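PDB 5D5X: transcription factor SKN7, which binds specific DNA sites through its HSF-type domain as a homotrimeric transcription factor and likely controls gene expression in response to osmotic and oxidative stress. Local coordinates for a contact of chain A with DNA. Numbering follows the deposited sequence.

A contact of chain A with DNA. Residues 57, 60, 65-66, 104. With nucleotides of chain B.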
loop_
_atom_site.group_PDB
_atom_site.type_symbol
_atom_site.label_atom_id
_atom_site.label_comp_id
_atom_site.label_asym_id
_atom_site.label_seq_id
_atom_site.Cartn_x
_atom_site.Cartn_y
_atom_site.Cartn_z
ATOM N N ARG A 57 2.718 8.646 -2.690
ATOM C CA ARG A 57 2.505 9.550 -3.828
ATOM C C ARG A 57 2.833 11.006 -3.495
ATOM O O ARG A 57 3.565 11.658 -4.228
ATOM C CB ARG A 57 1.059 9.459 -4.337
ATOM C CG ARG A 57 0.818 10.217 -5.626
ATOM C CD ARG A 57 1.463 9.516 -6.804
ATOM N NE ARG A 57 1.535 10.341 -8.015
ATOM C CZ ARG A 57 2.489 11.240 -8.277
ATOM N NH1 ARG A 57 3.465 11.476 -7.404
ATOM N NH2 ARG A 57 2.465 11.917 -9.421
ATOM N N ASN A 60 6.679 11.552 -3.329
ATOM C CA ASN A 60 7.286 11.718 -4.660
ATOM C C ASN A 60 6.976 13.084 -5.315
ATOM O O ASN A 60 7.824 13.630 -6.029
ATOM C CB ASN A 60 6.872 10.588 -5.622
ATOM C CG ASN A 60 7.424 9.223 -5.228
ATOM O OD1 ASN A 60 6.775 8.203 -5.468
ATOM N ND2 ASN A 60 8.631 9.188 -4.644
ATOM N N HIS A 65 12.613 10.498 -2.346
ATOM C CA HIS A 65 12.835 9.277 -3.079
ATOM C C HIS A 65 12.953 8.140 -2.080
ATOM O O HIS A 65 13.499 8.319 -0.988
ATOM C CB HIS A 65 14.093 9.401 -3.938
ATOM C CG HIS A 65 13.966 10.422 -5.027
ATOM N ND1 HIS A 65 13.488 10.113 -6.284
ATOM C CD2 HIS A 65 14.221 11.751 -5.039
ATOM C CE1 HIS A 65 13.468 11.208 -7.027
ATOM N NE2 HIS A 65 13.908 12.215 -6.294
ATOM N N LYS A 66 12.406 6.984 -2.445
ATOM C CA LYS A 66 12.598 5.783 -1.653
ATOM C C LYS A 66 14.053 5.344 -1.761
ATOM O O LYS A 66 14.619 5.318 -2.857
ATOM C CB LYS A 66 11.686 4.669 -2.135
ATOM C CG LYS A 66 11.796 3.409 -1.300
ATOM C CD LYS A 66 10.636 2.453 -1.541
ATOM C CE LYS A 66 10.685 1.301 -0.552
ATOM N NZ LYS A 66 9.827 0.167 -0.979
ATOM N N LYS A 104 7.662 19.700 -7.118
ATOM C CA LYS A 104 8.245 19.515 -8.468
ATOM C C LYS A 104 7.565 20.290 -9.619
ATOM O O LYS A 104 6.527 19.879 -10.155
ATOM C CB LYS A 104 8.240 18.025 -8.825
ATOM C CG LYS A 104 9.440 17.224 -8.356
ATOM C CD LYS A 104 9.246 15.774 -8.766
ATOM C CE LYS A 104 10.418 14.901 -8.369
ATOM N NZ LYS A 104 11.559 15.052 -9.310
ATOM O OXT LYS A 104 8.039 21.345 -10.060
ATOM P P DC B 5 11.503 6.739 -6.314
ATOM O OP1 DC B 5 12.856 7.377 -6.351
ATOM O OP2 DC B 5 10.694 6.759 -5.070
ATOM O "O5'" DC B 5 10.638 7.401 -7.460
ATOM C "C5'" DC B 5 11.073 7.301 -8.816
ATOM C "C4'" DC B 5 9.961 7.793 -9.702
ATOM O "O4'" DC B 5 8.933 6.781 -9.774
ATOM C "C3'" DC B 5 9.273 9.061 -9.189
ATOM O "O3'" DC B 5 9.387 10.053 -10.212
ATOM C "C2'" DC B 5 7.848 8.612 -8.900
ATOM C "C1'" DC B 5 7.688 7.429 -9.822
ATOM N N1 DC B 5 6.650 6.451 -9.454
ATOM C C2 DC B 5 5.815 5.955 -10.460
ATOM O O2 DC B 5 5.966 6.361 -11.621
ATOM N N3 DC B 5 4.849 5.064 -10.139
ATOM C C4 DC B 5 4.713 4.653 -8.876
ATOM N N4 DC B 5 3.755 3.760 -8.611
ATOM C C5 DC B 5 5.558 5.134 -7.832
ATOM C C6 DC B 5 6.507 6.021 -8.163
ATOM P P DA B 6 8.696 11.463 -10.049
ATOM O OP1 DA B 6 9.700 12.511 -10.389
ATOM O OP2 DA B 6 8.005 11.503 -8.752
ATOM O "O5'" DA B 6 7.624 11.468 -11.230
ATOM C "C5'" DA B 6 7.900 10.802 -12.480
ATOM C "C4'" DA B 6 6.666 10.813 -13.351
ATOM O "O4'" DA B 6 5.784 9.725 -12.970
ATOM C "C3'" DA B 6 5.821 12.080 -13.245
ATOM O "O3'" DA B 6 5.235 12.304 -14.529
ATOM C "C2'" DA B 6 4.781 11.701 -12.204
ATOM C "C1'" DA B 6 4.528 10.247 -12.555
ATOM N N9 DA B 6 4.029 9.426 -11.449
ATOM C C8 DA B 6 4.538 9.313 -10.180
ATOM N N7 DA B 6 3.845 8.516 -9.402
ATOM C C5 DA B 6 2.811 8.074 -10.214
ATOM C C6 DA B 6 1.729 7.208 -9.981
ATOM N N6 DA B 6 1.513 6.590 -8.818
ATOM N N1 DA B 6 0.877 6.977 -11.002
ATOM C C2 DA B 6 1.098 7.590 -12.171
ATOM N N3 DA B 6 2.072 8.432 -12.509
ATOM C C4 DA B 6 2.909 8.630 -11.476
HETATM O O HOH W 1 4.565 8.005 -6.630
#
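Helix 52-61 is the recognition helix of this HSF-type DNA-binding domain, a winged helix-turn-helix fold. Here it meets DC5 and DA6 of chain B, both base-paired. The tight part is the grip on the DC5 phosphate. His65 brings its ring to OP1 edge-on, and ND1 of His65 donates a hydrogen bond of 2.8 Å to OP1 of DC5. The phosphate oxygen lies in the ring plane, so the bond fixes the turn of the imidazole (chi2 -90°). The other oxygen, OP2, accepts from more than one donor. The backbone N of Lys66 reaches OP2 of DC5 at 3.1 Å in a nearly straight line (177° at H). Asn60 ND2 adds a longer, more bent bond of 3.2 Å to OP2 of DC5, which sits out of the amide plane. The Lys66 side chain runs extended away from this phosphate, so its main chain does the binding.

Asn60 also turns its amide oxygen towards the bases. Its CG lies anti to the carbonyl carbon, and OD1 contacts a water that in turn meets N7 of DA6, at 2.9 Å from the water oxygen. The water links Asn60 to the Hoogsteen edge in the major groove, which may be an indirect form of readout. Arg57 takes a different route to the same purine. Its CG is anti to the backbone N (chi1 -172°), and the chain bends at chi2. The guanidinium lies nearly parallel to the adenine, with NH2 over the five-membered ring in a cation-pi contact. N7 of DA6 lies 3.2 Å above the guanidinium plane of Arg57, over its centre. An alanine here removes the guanidinium from over DA6 and would probably weaken the hold on this purine.

The looser side is the DA6 phosphate. Lys104, the last residue of the construct, comes from a loop rather than from the recognition helix. It meets this phosphate with the tip of a long chain, CE and NZ coming to OP1 at much the same distance. The chain bends at chi4, and the terminal ammonium NZ of Lys104 forms a salt bridge of 3.3 Å to OP1 of DA6.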